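PDB 1XTP: Lmaj004091aaa from Leishmania major, which probably transfers methyl groups from S-adenosyl-L-methionine to the N-terminal amino group of proteins that begin with an X-Pro-Lys sequence. Local coordinates for residues 175-180 / 222-227; 162-167 / 191-196; 50-55 / 207-212. One frame throughout, in Å; residues are numbered along the deposited sequence.

Contact 1: 175-180 / 222-227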
loop_
_atom_site.group_PDB
_atom_site.type_symbol
_atom_site.label_atom_id
_atom_site.label_comp_id
_atom_site.label_asym_id
_atom_site.label_seq_id
_atom_site.Cartn_x
_atom_site.Cartn_y
_atom_site.Cartn_z
ATOM N N ASP A 175 4.121 9.263 7.815
ATOM C CA ASP A 175 4.038 9.463 6.370
ATOM C C ASP A 175 2.811 8.784 5.760
ATOM O O ASP A 175 2.312 9.252 4.749
ATOM C CB ASP A 175 5.316 9.001 5.682
ATOM C CG ASP A 175 6.487 9.944 5.945
ATOM O OD1 ASP A 175 6.249 11.081 6.403
ATOM O OD2 ASP A 175 7.642 9.555 5.698
ATOM N N PHE A 176 2.355 7.705 6.395
ATOM C CA PHE A 176 1.108 6.989 6.059
ATOM C C PHE A 176 -0.030 7.979 6.250
ATOM O O PHE A 176 -0.812 8.225 5.334
ATOM C CB PHE A 176 0.950 5.770 6.989
ATOM C CG PHE A 176 -0.235 4.855 6.673
ATOM C CD1 PHE A 176 -1.555 5.287 6.848
ATOM C CD2 PHE A 176 -0.020 3.545 6.242
ATOM C CE1 PHE A 176 -2.630 4.453 6.573
ATOM C CE2 PHE A 176 -1.117 2.672 5.991
ATOM C CZ PHE A 176 -2.405 3.130 6.140
ATOM N N VAL A 177 -0.092 8.593 7.435
ATOM C CA VAL A 177 -1.111 9.592 7.697
ATOM C C VAL A 177 -1.090 10.708 6.642
ATOM O O VAL A 177 -2.115 10.971 5.998
ATOM C CB VAL A 177 -1.016 10.145 9.150
ATOM C CG1 VAL A 177 -1.927 11.380 9.350
ATOM C CG2 VAL A 177 -1.391 9.049 10.146
ATOM N N LYS A 178 0.063 11.353 6.468
ATOM C CA LYS A 178 0.248 12.396 5.447
ATOM C C LYS A 178 -0.176 11.972 4.055
ATOM O O LYS A 178 -0.890 12.704 3.367
ATOM C CB LYS A 178 1.719 12.841 5.378
ATOM C CG LYS A 178 2.104 13.839 6.453
ATOM C CD LYS A 178 3.603 13.770 6.808
ATOM N N PHE A 179 0.280 10.803 3.630
ATOM C CA PHE A 179 0.045 10.371 2.271
ATOM C C PHE A 179 -1.427 10.085 1.984
ATOM O O PHE A 179 -1.897 10.403 0.912
ATOM C CB PHE A 179 0.874 9.143 1.919
ATOM C CG PHE A 179 0.786 8.775 0.477
ATOM C CD1 PHE A 179 1.279 9.633 -0.493
ATOM C CD2 PHE A 179 0.167 7.593 0.081
ATOM C CE1 PHE A 179 1.172 9.306 -1.834
ATOM C CE2 PHE A 179 0.069 7.253 -1.246
ATOM C CZ PHE A 179 0.557 8.105 -2.210
ATOM N N PHE A 180 -2.151 9.508 2.938
ATOM C CA PHE A 180 -3.557 9.161 2.703
ATOM C C PHE A 180 -4.442 10.406 2.610
ATOM O O PHE A 180 -5.383 10.446 1.814
ATOM C CB PHE A 180 -4.058 8.185 3.762
ATOM C CG PHE A 180 -3.780 6.738 3.418
ATOM C CD1 PHE A 180 -2.470 6.271 3.315
ATOM C CD2 PHE A 180 -4.834 5.847 3.197
ATOM C CE1 PHE A 180 -2.199 4.932 2.998
ATOM C CE2 PHE A 180 -4.576 4.501 2.891
ATOM C CZ PHE A 180 -3.251 4.046 2.787
ATOM N N LYS A 222 -6.860 1.730 11.053
ATOM C CA LYS A 222 -8.023 2.579 11.308
ATOM C C LYS A 222 -7.674 3.773 12.182
ATOM O O LYS A 222 -8.233 4.872 12.013
ATOM C CB LYS A 222 -9.149 1.732 11.913
ATOM C CG LYS A 222 -9.851 0.912 10.843
ATOM C CD LYS A 222 -10.642 -0.224 11.398
ATOM C CE LYS A 222 -11.623 -0.736 10.339
ATOM N NZ LYS A 222 -12.324 -1.981 10.731
ATOM N N ARG A 223 -6.744 3.556 13.113
ATOM C CA ARG A 223 -6.156 4.651 13.868
ATOM C C ARG A 223 -5.545 5.640 12.883
ATOM O O ARG A 223 -5.799 6.845 12.959
ATOM C CB ARG A 223 -5.105 4.128 14.842
ATOM C CG ARG A 223 -4.641 5.144 15.870
ATOM C CD ARG A 223 -3.766 4.512 16.971
ATOM N NE ARG A 223 -4.538 3.647 17.874
ATOM C CZ ARG A 223 -4.077 3.118 19.005
ATOM N NH1 ARG A 223 -2.833 3.341 19.395
ATOM N NH2 ARG A 223 -4.875 2.361 19.740
ATOM N N LEU A 224 -4.782 5.118 11.917
ATOM C CA LEU A 224 -4.126 5.968 10.922
ATOM C C LEU A 224 -5.162 6.623 9.994
ATOM O O LEU A 224 -5.022 7.790 9.671
ATOM C CB LEU A 224 -3.059 5.189 10.126
ATOM C CG LEU A 224 -1.957 4.509 10.944
ATOM C CD1 LEU A 224 -1.134 3.535 10.114
ATOM C CD2 LEU A 224 -1.055 5.559 11.584
ATOM N N PHE A 225 -6.205 5.898 9.583
ATOM C CA PHE A 225 -7.244 6.505 8.753
ATOM C C PHE A 225 -7.918 7.664 9.472
ATOM O O PHE A 225 -8.205 8.688 8.874
ATOM C CB PHE A 225 -8.357 5.518 8.377
ATOM C CG PHE A 225 -7.895 4.321 7.613
ATOM C CD1 PHE A 225 -6.803 4.381 6.760
ATOM C CD2 PHE A 225 -8.595 3.128 7.721
ATOM C CE1 PHE A 225 -6.391 3.224 6.052
ATOM C CE2 PHE A 225 -8.204 1.997 7.019
ATOM C CZ PHE A 225 -7.095 2.048 6.197
ATOM N N ASN A 226 -8.217 7.467 10.749
ATOM C CA ASN A 226 -8.875 8.499 11.525
ATOM C C ASN A 226 -8.002 9.753 11.586
ATOM O O ASN A 226 -8.464 10.861 11.347
ATOM C CB ASN A 226 -9.188 7.988 12.925
ATOM C CG ASN A 226 -9.909 9.026 13.765
ATOM O OD1 ASN A 226 -9.319 9.616 14.670
ATOM N ND2 ASN A 226 -11.180 9.281 13.444
ATOM N N GLU A 227 -6.721 9.560 11.870
ATOM C CA GLU A 227 -5.782 10.666 11.928
ATOM C C GLU A 227 -5.642 11.400 10.584
ATOM O O GLU A 227 -5.480 12.616 10.545
ATOM C CB GLU A 227 -4.438 10.142 12.411
ATOM C CG GLU A 227 -3.531 11.218 12.892
ATOM C CD GLU A 227 -2.164 10.707 13.324
ATOM O OE1 GLU A 227 -1.996 9.468 13.503
ATOM O OE2 GLU A 227 -1.275 11.576 13.476
#
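Different first torsions place the side chains of F176 and L224 so that they meet: CG of F176 is anti to its backbone N (chi1 -175°), whereas CG of L224 is anti to its carbonyl carbon (chi1 -56°). The two side chains cross at about a right angle, and the leucine methyl CD1 sits over the middle of the phenylalanine ring, 3.7 Å from the F176 ring centroid, in a CH-pi contact. L224 CB lies 3.6 Å from F176 CD1. The opposite face of F176 is covered from within its own helix by F180, whose CE1 lies over the ring centre, so the F176 ring is sandwiched between a methyl group and a second phenyl. F225 closes the edge, its CE1 in the plane of the F176 ring and 4.0 Å from F176 CZ. The same F225 CE1 also reaches F180 CE2 at 3.9 Å. At the outer side of the contact, V177 CG2 touches L224 CD2 at 3.8 Å. E227, extended beyond CG, crosses V177 and brings its carboxylate against it, with OE1 3.4 Å from V177 CG2. Helices 175-180 and 222-227 cross at -51° with their axes 8.7 Å apart at closest approach. Around them, F180 pairs edge-to-face with F195, and F225 with Y251, both partners lying in the central sheet. Segments 175-180 and 222-227 are thus held to each other by apolar and aromatic contacts without a hydrogen bond, and the only polar side chain in contact, E227, stands at the exposed margin; just beyond them, the bond from S228 OG to V177 O gives the helix pair a polar link.

Contact 2: 162-167 / 191-196. With SAI (S-adenosyl-L-homoselenocysteine), chain B.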
loop_
_atom_site.group_PDB
_atom_site.type_symbol
_atom_site.label_atom_id
_atom_site.label_comp_id
_atom_site.label_asym_id
_atom_site.label_seq_id
_atom_site.Cartn_x
_atom_site.Cartn_y
_atom_site.Cartn_z
ATOM N N ILE A 162 -7.294 5.409 -6.602
ATOM C CA ILE A 162 -5.899 5.466 -6.179
ATOM C C ILE A 162 -5.586 4.162 -5.462
ATOM O O ILE A 162 -6.069 3.901 -4.361
ATOM C CB ILE A 162 -5.608 6.679 -5.268
ATOM C CG1 ILE A 162 -5.924 7.980 -6.007
ATOM C CG2 ILE A 162 -4.140 6.659 -4.789
ATOM C CD1 ILE A 162 -5.754 9.221 -5.176
ATOM N N VAL A 163 -4.775 3.350 -6.122
ATOM C CA VAL A 163 -4.436 2.020 -5.670
ATOM C C VAL A 163 -3.168 2.015 -4.791
ATOM O O VAL A 163 -2.132 2.476 -5.210
ATOM C CB VAL A 163 -4.227 1.096 -6.901
ATOM C CG1 VAL A 163 -3.817 -0.290 -6.459
ATOM C CG2 VAL A 163 -5.515 1.048 -7.703
ATOM N N ILE A 164 -3.278 1.500 -3.568
ATOM C CA ILE A 164 -2.135 1.341 -2.681
ATOM C C ILE A 164 -2.151 -0.112 -2.189
ATOM O O ILE A 164 -2.823 -0.458 -1.217
ATOM C CB ILE A 164 -2.181 2.343 -1.489
ATOM C CG1 ILE A 164 -2.489 3.779 -1.957
ATOM C CG2 ILE A 164 -0.850 2.321 -0.707
ATOM C CD1 ILE A 164 -2.651 4.784 -0.817
ATOM N N GLN A 165 -1.419 -0.971 -2.878
ATOM C CA GLN A 165 -1.428 -2.393 -2.584
ATOM C C GLN A 165 -0.033 -2.891 -2.337
ATOM O O GLN A 165 0.850 -2.688 -3.175
ATOM C CB GLN A 165 -2.039 -3.188 -3.736
ATOM C CG GLN A 165 -1.871 -4.706 -3.551
ATOM C CD GLN A 165 -2.887 -5.546 -4.324
ATOM O OE1 GLN A 165 -3.735 -5.016 -5.048
ATOM N NE2 GLN A 165 -2.801 -6.876 -4.159
ATOM N N TRP A 166 0.149 -3.558 -1.196
ATOM C CA TRP A 166 1.425 -4.181 -0.821
ATOM C C TRP A 166 2.605 -3.178 -0.834
ATOM O O TRP A 166 3.741 -3.521 -1.154
ATOM C CB TRP A 166 1.696 -5.426 -1.687
ATOM C CG TRP A 166 0.867 -6.641 -1.270
ATOM C CD1 TRP A 166 0.507 -6.991 -0.005
ATOM C CD2 TRP A 166 0.324 -7.647 -2.130
ATOM N NE1 TRP A 166 -0.243 -8.143 -0.021
ATOM C CE2 TRP A 166 -0.365 -8.573 -1.313
ATOM C CE3 TRP A 166 0.354 -7.860 -3.513
ATOM C CZ2 TRP A 166 -1.017 -9.691 -1.828
ATOM C CZ3 TRP A 166 -0.304 -8.973 -4.027
ATOM C CH2 TRP A 166 -0.981 -9.875 -3.182
ATOM N N THR A 167 2.318 -1.940 -0.455
ATOM C CA THR A 167 3.316 -0.885 -0.516
ATOM C C THR A 167 3.250 0.045 0.698
ATOM O O THR A 167 4.263 0.583 1.113
ATOM C CB THR A 167 3.230 -0.141 -1.890
ATOM O OG1 THR A 167 4.432 0.601 -2.140
ATOM C CG2 THR A 167 1.995 0.757 -1.963
ATOM N N GLY A 191 -14.266 9.462 -6.544
ATOM C CA GLY A 191 -13.045 8.707 -6.391
ATOM C C GLY A 191 -12.964 7.960 -5.070
ATOM O O GLY A 191 -13.588 8.334 -4.087
ATOM N N TYR A 192 -12.167 6.899 -5.059
ATOM C CA TYR A 192 -11.857 6.174 -3.841
ATOM C C TYR A 192 -10.366 5.859 -3.814
ATOM O O TYR A 192 -9.738 5.676 -4.872
ATOM C CB TYR A 192 -12.592 4.847 -3.824
ATOM C CG TYR A 192 -14.093 4.878 -3.676
ATOM C CD1 TYR A 192 -14.923 4.989 -4.785
ATOM C CD2 TYR A 192 -14.686 4.698 -2.441
ATOM C CE1 TYR A 192 -16.309 4.983 -4.651
ATOM C CE2 TYR A 192 -16.083 4.677 -2.305
ATOM C CZ TYR A 192 -16.878 4.811 -3.408
ATOM O OH TYR A 192 -18.256 4.775 -3.280
ATOM N N ILE A 193 -9.801 5.796 -2.613
ATOM C CA ILE A 193 -8.528 5.088 -2.412
ATOM C C ILE A 193 -8.844 3.612 -2.295
ATOM O O ILE A 193 -9.621 3.218 -1.446
ATOM C CB ILE A 193 -7.781 5.516 -1.137
ATOM C CG1 ILE A 193 -7.359 6.977 -1.210
ATOM C CG2 ILE A 193 -6.524 4.698 -0.960
ATOM C CD1 ILE A 193 -7.128 7.609 0.136
ATOM N N PHE A 194 -8.242 2.794 -3.147
ATOM C CA PHE A 194 -8.294 1.356 -2.964
ATOM C C PHE A 194 -7.012 0.885 -2.241
ATOM O O PHE A 194 -5.939 0.832 -2.832
ATOM C CB PHE A 194 -8.439 0.670 -4.302
ATOM C CG PHE A 194 -8.430 -0.829 -4.226
ATOM C CD1 PHE A 194 -9.531 -1.525 -3.737
ATOM C CD2 PHE A 194 -7.337 -1.552 -4.690
ATOM C CE1 PHE A 194 -9.527 -2.916 -3.702
ATOM C CE2 PHE A 194 -7.335 -2.941 -4.659
ATOM C CZ PHE A 194 -8.438 -3.622 -4.161
ATOM N N PHE A 195 -7.155 0.530 -0.966
ATOM C CA PHE A 195 -6.027 0.123 -0.129
ATOM C C PHE A 195 -6.112 -1.370 0.149
ATOM O O PHE A 195 -7.067 -1.832 0.760
ATOM C CB PHE A 195 -6.039 0.927 1.172
ATOM C CG PHE A 195 -4.967 0.526 2.162
ATOM C CD1 PHE A 195 -3.658 0.282 1.752
ATOM C CD2 PHE A 195 -5.270 0.434 3.518
ATOM C CE1 PHE A 195 -2.680 -0.060 2.675
ATOM C CE2 PHE A 195 -4.311 0.095 4.446
ATOM C CZ PHE A 195 -3.005 -0.141 4.033
ATOM N N LYS A 196 -5.128 -2.123 -0.344
ATOM C CA LYS A 196 -5.087 -3.578 -0.183
ATOM C C LYS A 196 -3.766 -3.981 0.445
ATOM O O LYS A 196 -2.709 -3.709 -0.102
ATOM C CB LYS A 196 -5.248 -4.293 -1.525
ATOM C CG LYS A 196 -5.643 -5.769 -1.408
ATOM C CD LYS A 196 -6.233 -6.284 -2.730
ATOM C CE LYS A 196 -6.740 -7.717 -2.635
ATOM N NZ LYS A 196 -7.125 -8.254 -3.966
HETATM N N SAI B . 1.864 -2.735 -5.977
HETATM C CA SAI B . 2.541 -3.676 -6.916
HETATM C CB SAI B . 3.946 -3.971 -6.435
HETATM C CG SAI B . 4.067 -4.643 -5.076
HETATM SE SE SAI B . 5.970 -4.928 -4.655
HETATM C C SAI B . 1.832 -5.015 -7.035
HETATM O O SAI B . 1.021 -5.372 -6.181
HETATM O OXT SAI B . 2.083 -5.780 -7.966
HETATM C "C5'" SAI B . 6.215 -3.298 -3.568
HETATM C "C4'" SAI B . 6.632 -2.078 -4.395
HETATM O "O4'" SAI B . 6.671 -0.972 -3.543
HETATM C "C3'" SAI B . 8.017 -2.166 -5.018
HETATM O "O3'" SAI B . 7.960 -1.875 -6.390
HETATM C "C2'" SAI B . 8.862 -1.127 -4.321
HETATM O "O2'" SAI B . 9.838 -0.544 -5.173
HETATM C "C1'" SAI B . 7.768 -0.163 -3.933
HETATM N N9 SAI B . 8.107 0.743 -2.846
HETATM C C8 SAI B . 8.966 0.504 -1.796
HETATM N N7 SAI B . 8.982 1.588 -1.025
HETATM C C5 SAI B . 8.132 2.515 -1.559
HETATM C C6 SAI B . 7.764 3.798 -1.161
HETATM N N6 SAI B . 8.295 4.326 -0.056
HETATM N N1 SAI B . 6.860 4.518 -1.924
HETATM C C2 SAI B . 6.326 3.981 -3.088
HETATM N N3 SAI B . 6.688 2.700 -3.466
HETATM C C4 SAI B . 7.568 1.988 -2.708
#
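I162 to Q165 pair residue by residue with I193 to K196 as parallel strands, their axes 4.6 Å apart and 11° from parallel. Backbone bonds zigzag between them: I162 N donates to Y192 O, F194 N to I162 O (2.7 Å), I164 N to F194 O (2.8 Å) and K196 N to I164 O. W166 N extends the ladder to K196 O just as the first strand ends. On one face, I164 CD1 meets I193 CG2 at 3.9 Å, and the F195 ring turns its edge to I164 O. Helix 173-186 covers this face through F179, F180 and C183. On the other face V163 lies beside F194. Here too CG is anti to the backbone N in both Q165 (chi1 171°) and K196 (chi1 -162°), which starts the two chains off alike, and they run side by side with Q165 OE1 3.6 Å from K196 CD. Both polar ends converge on D78, which accepts from Q165 NE2 and forms a salt bridge with K196 NZ. At the end of the strand, Q165 O accepts from SAI N of the bound S-adenosyl-L-homoselenocysteine at 3.0 Å. Just past it, T167 OG1 donates to SAI O4' at 3.1 Å. Strand, covering helix and adjacent parallel strand make a beta-alpha-beta crossover of the Rossmann-like methyltransferase fold, in which the cofactor lies at the carboxyl ends of the parallel strands.

Contact 3: 50-55 / 207-212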
loop_
_atom_site.group_PDB
_atom_site.type_symbol
_atom_site.label_atom_id
_atom_site.label_comp_id
_atom_site.label_asym_id
_atom_site.label_seq_id
_atom_site.Cartn_x
_atom_site.Cartn_y
_atom_site.Cartn_z
ATOM N N TYR A 50 13.636 4.111 5.131
ATOM C CA TYR A 50 13.276 4.119 3.719
ATOM C C TYR A 50 14.398 3.622 2.833
ATOM O O TYR A 50 14.149 2.831 1.926
ATOM C CB TYR A 50 12.855 5.528 3.258
ATOM C CG TYR A 50 11.524 5.952 3.770
ATOM C CD1 TYR A 50 10.357 5.285 3.375
ATOM C CD2 TYR A 50 11.403 7.026 4.634
ATOM C CE1 TYR A 50 9.126 5.676 3.854
ATOM C CE2 TYR A 50 10.180 7.428 5.115
ATOM C CZ TYR A 50 9.037 6.743 4.723
ATOM O OH TYR A 50 7.816 7.138 5.189
ATOM N N GLY A 51 15.633 4.076 3.103
ATOM C CA GLY A 51 16.767 3.718 2.283
ATOM C C GLY A 51 17.030 2.227 2.189
ATOM O O GLY A 51 17.401 1.707 1.138
ATOM N N LYS A 52 16.880 1.541 3.306
ATOM C CA LYS A 52 17.086 0.093 3.346
ATOM C C LYS A 52 16.067 -0.662 2.480
ATOM O O LYS A 52 16.362 -1.727 1.924
ATOM C CB LYS A 52 16.980 -0.389 4.790
ATOM C CG LYS A 52 18.135 0.028 5.662
ATOM C CD LYS A 52 17.962 -0.502 7.059
ATOM C CE LYS A 52 17.223 0.481 7.965
ATOM N NZ LYS A 52 17.184 -0.024 9.377
ATOM N N ALA A 53 14.863 -0.113 2.381
ATOM C CA ALA A 53 13.791 -0.761 1.617
ATOM C C ALA A 53 14.045 -0.591 0.130
ATOM O O ALA A 53 13.890 -1.537 -0.645
ATOM C CB ALA A 53 12.490 -0.167 1.985
ATOM N N LEU A 54 14.450 0.626 -0.252
ATOM C CA LEU A 54 14.795 0.959 -1.625
ATOM C C LEU A 54 16.020 0.182 -2.073
ATOM O O LEU A 54 16.107 -0.226 -3.211
ATOM C CB LEU A 54 15.061 2.464 -1.762
ATOM C CG LEU A 54 13.878 3.400 -1.528
ATOM C CD1 LEU A 54 14.295 4.841 -1.768
ATOM C CD2 LEU A 54 12.672 3.019 -2.399
ATOM N N GLU A 55 16.972 0.003 -1.163
ATOM C CA GLU A 55 18.158 -0.775 -1.448
ATOM C C GLU A 55 17.815 -2.247 -1.594
ATOM O O GLU A 55 18.386 -2.937 -2.434
ATOM C CB GLU A 55 19.219 -0.558 -0.376
ATOM C CG GLU A 55 20.462 -1.433 -0.515
ATOM C CD GLU A 55 21.168 -1.327 -1.869
ATOM O OE1 GLU A 55 21.005 -0.337 -2.628
ATOM O OE2 GLU A 55 21.936 -2.251 -2.161
ATOM N N VAL A 207 7.568 -5.565 12.411
ATOM C CA VAL A 207 8.611 -4.965 11.569
ATOM C C VAL A 207 9.430 -6.079 10.866
ATOM O O VAL A 207 10.055 -6.945 11.508
ATOM C CB VAL A 207 9.562 -4.035 12.367
ATOM C CG1 VAL A 207 10.650 -3.460 11.474
ATOM C CG2 VAL A 207 8.791 -2.897 13.026
ATOM N N ASP A 208 9.411 -6.041 9.542
ATOM C CA ASP A 208 10.252 -6.926 8.731
ATOM C C ASP A 208 11.631 -6.263 8.555
ATOM O O ASP A 208 11.777 -5.237 7.876
ATOM C CB ASP A 208 9.588 -7.202 7.381
ATOM C CG ASP A 208 10.315 -8.288 6.576
ATOM O OD1 ASP A 208 11.553 -8.401 6.673
ATOM O OD2 ASP A 208 9.648 -9.024 5.833
ATOM N N LYS A 209 12.635 -6.851 9.193
ATOM C CA LYS A 209 13.983 -6.304 9.177
ATOM C C LYS A 209 14.723 -6.677 7.906
ATOM O O LYS A 209 15.848 -6.259 7.721
ATOM C CB LYS A 209 14.777 -6.813 10.374
ATOM C CG LYS A 209 14.173 -6.409 11.733
ATOM C CD LYS A 209 14.248 -4.926 12.009
ATOM C CE LYS A 209 15.671 -4.426 12.241
ATOM N NZ LYS A 209 15.678 -2.949 12.269
ATOM N N GLU A 210 14.117 -7.465 7.035
ATOM C CA GLU A 210 14.764 -7.801 5.775
ATOM C C GLU A 210 14.543 -6.676 4.749
ATOM O O GLU A 210 15.506 -6.148 4.207
ATOM C CB GLU A 210 14.249 -9.142 5.257
ATOM C CG GLU A 210 15.241 -9.846 4.325
ATOM C CD GLU A 210 14.708 -11.140 3.725
ATOM O OE1 GLU A 210 13.891 -11.822 4.367
ATOM O OE2 GLU A 210 15.137 -11.487 2.602
ATOM N N ASP A 211 13.285 -6.284 4.514
ATOM C CA ASP A 211 12.971 -5.250 3.532
ATOM C C ASP A 211 12.603 -3.876 4.135
ATOM O O ASP A 211 12.216 -2.968 3.405
ATOM C CB ASP A 211 11.873 -5.735 2.582
ATOM C CG ASP A 211 10.500 -5.774 3.219
ATOM O OD1 ASP A 211 10.369 -5.644 4.462
ATOM O OD2 ASP A 211 9.530 -5.940 2.449
ATOM N N SER A 212 12.720 -3.738 5.455
ATOM C CA SER A 212 12.481 -2.464 6.166
ATOM C C SER A 212 11.054 -1.965 5.979
ATOM O O SER A 212 10.815 -0.919 5.374
ATOM C CB SER A 212 13.502 -1.383 5.757
ATOM O OG SER A 212 13.527 -0.303 6.688
HETATM O O HOH W 1 15.875 -2.731 9.545
#
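Residues K209 to S212 bring the chain to K52 and A53 of helix 50-55 as it leaves strand 205-208. At D208 the side chain turns back on the following backbone: OD1 accepts from E210 N at 2.8 Å, an Asx turn, with a longer, weak bond from D211 N. K209 starts away from the helix, but its bent chain brings K209 NZ to 4.4 Å from K52 NZ. The like charges do not touch. One water accepts from both, 3.0 Å from K52 NZ and 2.7 Å from K209 NZ, and a salt bridge from K209 NZ to E37 OE2 would offset part of the local positive charge. The chain that includes E210 and D211 is the turn of a beta-hairpin, since strand 205-208 runs antiparallel to the neighbouring strand 213-215 in a small sheet separate from the seven-stranded one; the Asx turn thus lies at the entry to the hairpin loop. D211 makes the tightest approach to the helix, and it does so through its backbone: D211 O lies 3.2 Å from A53 CB, in a side chain that is itself about 5 Å from the nearest atom of the bound S-adenosyl-L-homoselenocysteine, and also takes a CA-H...O contact from A53 CA. This carbonyl oxygen is buried with no hydrogen-bond partner in the model, while the D211 carboxylate is held by S213 OG and Y170 OH. S212 follows, its CB directed at the helix and 3.7 Å from K52 CB. Its OG is anti to the backbone N (chi1 -163°), and this hydroxyl is hydrogen-bonded to W49 O in the first turn of helix 49-58, which ties the end of the loop to the helix.

Contact 2 lies deepest, its centre about 6 Å from the centre of the chain, whereas contact 1 is buried but farther out and contact 3 is only partly buried. Chemistry follows place: regular backbone hydrogen bonds join the strands of contact 2, aromatic and aliphatic side chains join the helices of contact 1, and contact 3 sets a buried carbonyl oxygen and a few aliphatic carbons beside a water-bridged lysine pair. Contacts 1 and 2 share an interface, for helix 173-186 follows strand 159-165 and rests on it, F180 CZ lying 3.7 Å from I164 CD1. Contact 3 meets contact 1 through a probable hydrogen bond between D175 OD2 and Y50 OH, but does not touch contact 2.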